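Adenylate kinase (Desulfovibrio gigas, PDB 2XB4) probably catalyses the reversible transfer of the terminal phosphate of ATP to AMP, giving two ADP, and carries a bound zinc ion. Local coordinates at residues E70-K75 with E97-K102; F108-L113 with D216-Q221. All coordinates share one frame; numbering follows the deposited sequence.

Contact 1: E70-K75 with E97-K102; sequences ETLESK and EALQEK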
loop_
_atom_site.group_PDB
_atom_site.type_symbol
_atom_site.label_atom_id
_atom_site.label_comp_id
_atom_site.label_asym_id
_atom_site.label_seq_id
_atom_site.Cartn_x
_atom_site.Cartn_y
_atom_site.Cartn_z
ATOM N N GLU A 70 20.297 -31.617 -0.543
ATOM C CA GLU A 70 21.595 -30.982 -0.701
ATOM C C GLU A 70 21.741 -29.776 0.219
ATOM O O GLU A 70 22.828 -29.509 0.742
ATOM C CB GLU A 70 21.853 -30.502 -2.148
ATOM C CG GLU A 70 22.170 -31.686 -3.037
ATOM C CD GLU A 70 22.876 -31.350 -4.370
ATOM O OE1 GLU A 70 22.977 -30.148 -4.819
ATOM O OE2 GLU A 70 23.284 -32.372 -5.016
ATOM N N THR A 71 20.670 -28.991 0.358
ATOM C CA THR A 71 20.675 -27.831 1.271
ATOM C C THR A 71 20.773 -28.234 2.730
ATOM O O THR A 71 21.524 -27.644 3.523
ATOM C CB THR A 71 19.387 -26.944 0.990
ATOM O OG1 THR A 71 19.560 -26.465 -0.361
ATOM C CG2 THR A 71 19.352 -25.678 1.906
ATOM N N LEU A 72 20.028 -29.264 3.091
ATOM C CA LEU A 72 20.084 -29.803 4.470
ATOM C C LEU A 72 21.484 -30.289 4.848
ATOM O O LEU A 72 21.949 -30.068 5.974
ATOM C CB LEU A 72 19.066 -30.908 4.618
ATOM C CG LEU A 72 17.588 -30.548 4.541
ATOM C CD1 LEU A 72 16.751 -31.882 4.648
ATOM C CD2 LEU A 72 17.110 -29.435 5.577
ATOM N N GLU A 73 22.164 -30.930 3.891
ATOM C CA GLU A 73 23.548 -31.415 4.067
ATOM C C GLU A 73 24.553 -30.300 4.205
ATOM O O GLU A 73 25.545 -30.422 4.938
ATOM C CB GLU A 73 23.988 -32.253 2.899
ATOM C CG GLU A 73 23.423 -33.618 2.963
ATOM C CD GLU A 73 23.827 -34.485 1.774
ATOM O OE1 GLU A 73 24.018 -33.943 0.634
ATOM O OE2 GLU A 73 23.966 -35.714 2.000
ATOM N N SER A 74 24.308 -29.245 3.462
ATOM C CA SER A 74 25.231 -28.135 3.300
ATOM C C SER A 74 25.021 -27.057 4.425
ATOM O O SER A 74 25.960 -26.716 5.135
ATOM C CB SER A 74 24.967 -27.567 1.897
ATOM O OG SER A 74 25.427 -26.250 1.788
ATOM N N LYS A 75 23.807 -26.537 4.562
ATOM C CA LYS A 75 23.493 -25.480 5.547
ATOM C C LYS A 75 23.077 -26.072 6.903
ATOM O O LYS A 75 23.185 -25.406 7.936
ATOM C CB LYS A 75 22.385 -24.537 5.051
ATOM C CG LYS A 75 22.674 -23.739 3.801
ATOM C CD LYS A 75 23.812 -22.731 4.018
ATOM C CE LYS A 75 24.210 -21.978 2.712
ATOM N NZ LYS A 75 23.895 -22.789 1.466
ATOM N N GLU A 97 11.708 -40.871 2.330
ATOM C CA GLU A 97 12.559 -41.926 1.751
ATOM C C GLU A 97 13.949 -41.374 1.428
ATOM O O GLU A 97 14.966 -42.048 1.644
ATOM C CB GLU A 97 11.887 -42.451 0.490
ATOM C CG GLU A 97 10.601 -43.189 0.852
ATOM C CD GLU A 97 9.642 -43.462 -0.322
ATOM O OE1 GLU A 97 9.844 -42.957 -1.463
ATOM O OE2 GLU A 97 8.636 -44.162 -0.067
ATOM N N ALA A 98 13.991 -40.102 1.012
ATOM C CA ALA A 98 15.288 -39.459 0.673
ATOM C C ALA A 98 16.136 -39.221 1.939
ATOM O O ALA A 98 17.396 -39.363 1.928
ATOM C CB ALA A 98 15.052 -38.134 -0.118
ATOM N N LEU A 99 15.492 -38.794 3.022
ATOM C CA LEU A 99 16.171 -38.636 4.299
ATOM C C LEU A 99 16.705 -40.003 4.838
ATOM O O LEU A 99 17.831 -40.107 5.276
ATOM C CB LEU A 99 15.206 -38.022 5.322
ATOM C CG LEU A 99 14.814 -36.516 5.178
ATOM C CD1 LEU A 99 13.706 -36.307 6.177
ATOM C CD2 LEU A 99 16.031 -35.546 5.486
ATOM N N GLN A 100 15.893 -41.050 4.761
ATOM C CA GLN A 100 16.381 -42.385 5.157
ATOM C C GLN A 100 17.602 -42.836 4.320
ATOM O O GLN A 100 18.576 -43.387 4.871
ATOM C CB GLN A 100 15.272 -43.393 4.996
ATOM C CG GLN A 100 14.141 -43.268 5.998
ATOM C CD GLN A 100 13.729 -44.650 6.473
ATOM O OE1 GLN A 100 13.184 -45.436 5.694
ATOM N NE2 GLN A 100 14.028 -44.977 7.756
ATOM N N GLU A 101 17.555 -42.619 3.009
ATOM C CA GLU A 101 18.657 -43.043 2.111
ATOM C C GLU A 101 19.972 -42.313 2.506
ATOM O O GLU A 101 21.057 -42.814 2.271
ATOM C CB GLU A 101 18.310 -42.832 0.579
ATOM N N LYS A 102 19.875 -41.142 3.110
ATOM C CA LYS A 102 21.096 -40.380 3.479
ATOM C C LYS A 102 21.391 -40.471 4.966
ATOM O O LYS A 102 22.313 -39.772 5.479
ATOM C CB LYS A 102 20.927 -38.882 3.136
ATOM C CG LYS A 102 20.820 -38.568 1.700
ATOM C CD LYS A 102 22.002 -38.929 0.869
ATOM C CE LYS A 102 21.882 -38.111 -0.431
ATOM N NZ LYS A 102 23.242 -38.146 -1.065
HETATM O O HOH W 1 22.523 -34.977 -1.196
#
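L72 and L99 meet in a sparse helix-to-helix contact between the C-terminal ends of helices 61-75 and 89-101, with E73 and K102 paired on its solvent side. Only 117 Å² is buried between the segments, and no direct hydrogen bond crosses. The apolar part is a single methyl pair, with L72 CD1 lying 3.8 Å from L99 CD2. The two leucine side chains cross at about a right angle. L72 starts out toward helix 89-101. L99 leaves its helix less directly, and its CD2 branch makes the approach. M104, in the loop after helix 89-101, touches both leucines, and I29 of strand 27-30 packs on L72.

These helices belong to the parallel-sheet fold of the P-loop kinases. Strand 80-83 lies between them in the chain. With helix 89-101 and the parallel strand 108-113 it makes a beta-alpha-beta crossover. The buried L72 side chain is about 8 Å from that of F85, a predicted AMP-binding residue, but the contact itself holds no residue of that site.

On the exposed side, E73 reaches across with its chain extended beyond CG (chi2 179°). The K102 chain bends at chi2 (-62°), and its aliphatic part passes across the carboxylate. E73 OE2 therefore lies 3.9 Å from K102 CD, about as near as it is to the charge. The salt bridge from E73 OE2 to K102 NZ is long, at 4.0 Å. A water spans the same pair by the other carboxylate oxygen. It donates to E73 OE1 at 2.6 Å and accepts a weak bond from K102 NZ at 3.3 Å. The attraction is thus probably carried partly through solvent. The K102 side chain also rests on L69, one turn before E73 on helix 61-75.

Contact 2: F108-L113 with D216-Q221; sequences FVIEIL and DTLLAQ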
loop_
_atom_site.group_PDB
_atom_site.type_symbol
_atom_site.label_atom_id
_atom_site.label_comp_id
_atom_site.label_asym_id
_atom_site.label_seq_id
_atom_site.Cartn_x
_atom_site.Cartn_y
_atom_site.Cartn_z
ATOM N N PHE A 108 12.092 -34.114 15.751
ATOM C CA PHE A 108 10.835 -33.558 16.168
ATOM C C PHE A 108 10.029 -33.106 14.955
ATOM O O PHE A 108 10.590 -32.586 13.986
ATOM C CB PHE A 108 11.077 -32.318 17.058
ATOM C CG PHE A 108 11.748 -32.655 18.400
ATOM C CD1 PHE A 108 13.142 -32.561 18.564
ATOM C CD2 PHE A 108 10.975 -33.083 19.480
ATOM C CE1 PHE A 108 13.757 -32.866 19.793
ATOM C CE2 PHE A 108 11.597 -33.436 20.744
ATOM C CZ PHE A 108 12.982 -33.314 20.897
ATOM N N VAL A 109 8.710 -33.171 15.065
ATOM C CA VAL A 109 7.886 -32.524 14.039
ATOM C C VAL A 109 6.943 -31.671 14.833
ATOM O O VAL A 109 6.274 -32.162 15.784
ATOM C CB VAL A 109 7.073 -33.577 13.164
ATOM C CG1 VAL A 109 5.976 -32.884 12.288
ATOM C CG2 VAL A 109 8.021 -34.367 12.336
ATOM N N ILE A 110 6.884 -30.396 14.486
ATOM C CA ILE A 110 5.974 -29.469 15.209
ATOM C C ILE A 110 4.772 -29.093 14.319
ATOM O O ILE A 110 4.947 -28.689 13.163
ATOM C CB ILE A 110 6.721 -28.191 15.553
ATOM C CG1 ILE A 110 7.829 -28.504 16.596
ATOM C CG2 ILE A 110 5.759 -27.068 16.154
ATOM C CD1 ILE A 110 8.828 -27.316 16.813
ATOM N N GLU A 111 3.564 -29.147 14.860
ATOM C CA GLU A 111 2.416 -28.693 14.097
ATOM C C GLU A 111 1.712 -27.646 14.933
ATOM O O GLU A 111 1.354 -27.916 16.092
ATOM C CB GLU A 111 1.465 -29.861 13.765
ATOM C CG GLU A 111 0.215 -29.403 13.009
ATOM C CD GLU A 111 -0.998 -30.393 13.100
ATOM O OE1 GLU A 111 -0.884 -31.562 13.570
ATOM O OE2 GLU A 111 -2.087 -29.944 12.707
ATOM N N ILE A 112 1.489 -26.463 14.355
ATOM C CA ILE A 112 0.680 -25.446 15.021
ATOM C C ILE A 112 -0.779 -25.603 14.528
ATOM O O ILE A 112 -1.036 -25.533 13.325
ATOM C CB ILE A 112 1.186 -24.036 14.724
ATOM C CG1 ILE A 112 2.688 -23.962 15.101
ATOM C CG2 ILE A 112 0.287 -23.003 15.540
ATOM C CD1 ILE A 112 3.338 -22.693 14.618
ATOM N N LEU A 113 -1.711 -25.781 15.471
ATOM C CA LEU A 113 -3.117 -26.183 15.189
ATOM C C LEU A 113 -3.916 -24.930 15.345
ATOM O O LEU A 113 -3.788 -24.253 16.398
ATOM C CB LEU A 113 -3.674 -27.148 16.279
ATOM C CG LEU A 113 -3.371 -28.602 15.961
ATOM C CD1 LEU A 113 -1.852 -28.931 16.176
ATOM C CD2 LEU A 113 -4.247 -29.476 16.819
ATOM N N ASP A 216 6.586 -21.192 25.663
ATOM C CA ASP A 216 6.827 -21.995 26.882
ATOM C C ASP A 216 6.586 -23.518 26.713
ATOM O O ASP A 216 7.496 -24.291 26.914
ATOM C CB ASP A 216 6.018 -21.438 28.070
ATOM C CG ASP A 216 6.602 -20.139 28.632
ATOM O OD1 ASP A 216 7.747 -19.784 28.272
ATOM O OD2 ASP A 216 5.902 -19.465 29.426
ATOM N N THR A 217 5.368 -23.936 26.359
ATOM C CA THR A 217 5.017 -25.361 26.064
ATOM C C THR A 217 5.944 -26.043 25.003
ATOM O O THR A 217 6.263 -27.230 25.090
ATOM C CB THR A 217 3.563 -25.452 25.514
ATOM O OG1 THR A 217 2.797 -24.331 25.991
ATOM C CG2 THR A 217 2.900 -26.770 25.889
ATOM N N LEU A 218 6.355 -25.269 23.994
ATOM C CA LEU A 218 7.172 -25.761 22.906
ATOM C C LEU A 218 8.598 -25.999 23.343
ATOM O O LEU A 218 9.131 -27.085 23.157
ATOM C CB LEU A 218 7.208 -24.733 21.810
ATOM C CG LEU A 218 7.588 -25.119 20.407
ATOM C CD1 LEU A 218 8.538 -24.115 19.858
ATOM C CD2 LEU A 218 8.039 -26.564 20.128
ATOM N N LEU A 219 9.226 -24.943 23.863
ATOM C CA LEU A 219 10.586 -24.997 24.408
ATOM C C LEU A 219 10.686 -26.009 25.576
ATOM O O LEU A 219 11.787 -26.510 25.846
ATOM C CB LEU A 219 11.102 -23.582 24.793
ATOM C CG LEU A 219 11.960 -22.707 23.839
ATOM C CD1 LEU A 219 11.528 -22.616 22.366
ATOM C CD2 LEU A 219 12.138 -21.292 24.427
ATOM N N ALA A 220 9.552 -26.315 26.237
ATOM C CA ALA A 220 9.503 -27.383 27.265
ATOM C C ALA A 220 9.533 -28.763 26.585
ATOM O O ALA A 220 10.291 -29.634 27.006
ATOM C CB ALA A 220 8.290 -27.258 28.171
ATOM N N GLN A 221 8.734 -28.979 25.534
ATOM C CA GLN A 221 8.700 -30.332 24.943
ATOM C C GLN A 221 9.875 -30.694 24.022
ATOM O O GLN A 221 9.987 -31.845 23.617
ATOM C CB GLN A 221 7.379 -30.634 24.272
ATOM C CG GLN A 221 6.162 -30.229 25.075
ATOM C CD GLN A 221 4.905 -30.238 24.207
ATOM O OE1 GLN A 221 4.576 -31.257 23.556
ATOM N NE2 GLN A 221 4.211 -29.091 24.165
#
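I110 and L218 join strand 108-113 of the central parallel sheet to the C-terminal helix 211-222, which packs on one face of that sheet. This is the alpha/beta core of a P-loop kinase, with five parallel strands in the order 2-3-1-4-5. Strand 108-113 is the fourth and lies between strands 2-6 and 201-206.

The tight part is one methyl pair. I110 CD1 and L218 CD2 are 3.5 Å apart, closer than usual van der Waals contact. The same leucine methyl also lies 4.0 Å from I110 CG1, so it sits against the outer end of the isoleucine chain. The side chains cross at about a right angle. I110 leaves the strand toward the helix, and its chain is extended at chi2 (169°), which carries CD1 to the leucine. L218 swings its CD2 branch in from the side. L205 of strand 201-206 touches both residues, and V20 of helix 13-24 adds to the packing on L218. The I110 side chain is about 7 Å from that of K13, which lines a pocket holding meso-tartaric acid.

The looser side lies at F108 and Q221, both partly exposed. F108 CE2 approaches the backbone Q221 O obliquely at 3.7 Å, and no hydrogen bond crosses between the segments. The Q221 side chain does not reach the strand segment. It turns back along its own helix, and its CD-NE2 end lies over the preceding turn. T217 O accepts two bonds there, from Q221 N at 3.1 Å and from Q221 NE2 at 2.9 Å, the two donors arriving from opposite faces of the carbonyl plane.

How the contacts relate
From the N terminus, the chain passes through strand 2-6 and later reaches helix 61-75. It then runs through strand 80-83 into helix 89-101, where contact 1 closes a loop with 21 residues between its segments. Strand 108-113 follows directly and opens contact 2. That contact closes only at helix 211-222, after 102 intervening residues that include the zinc-binding residues. The two contacts are in series and neither nest nor cross. The centres of contacts 1 and 2 are 23 Å apart, and the nearest atoms of contacts 1 and 2 are about 9 Å apart without touching. Contact 1 ties two helices together, whereas contact 2 ties the C-terminal helix to the sheet.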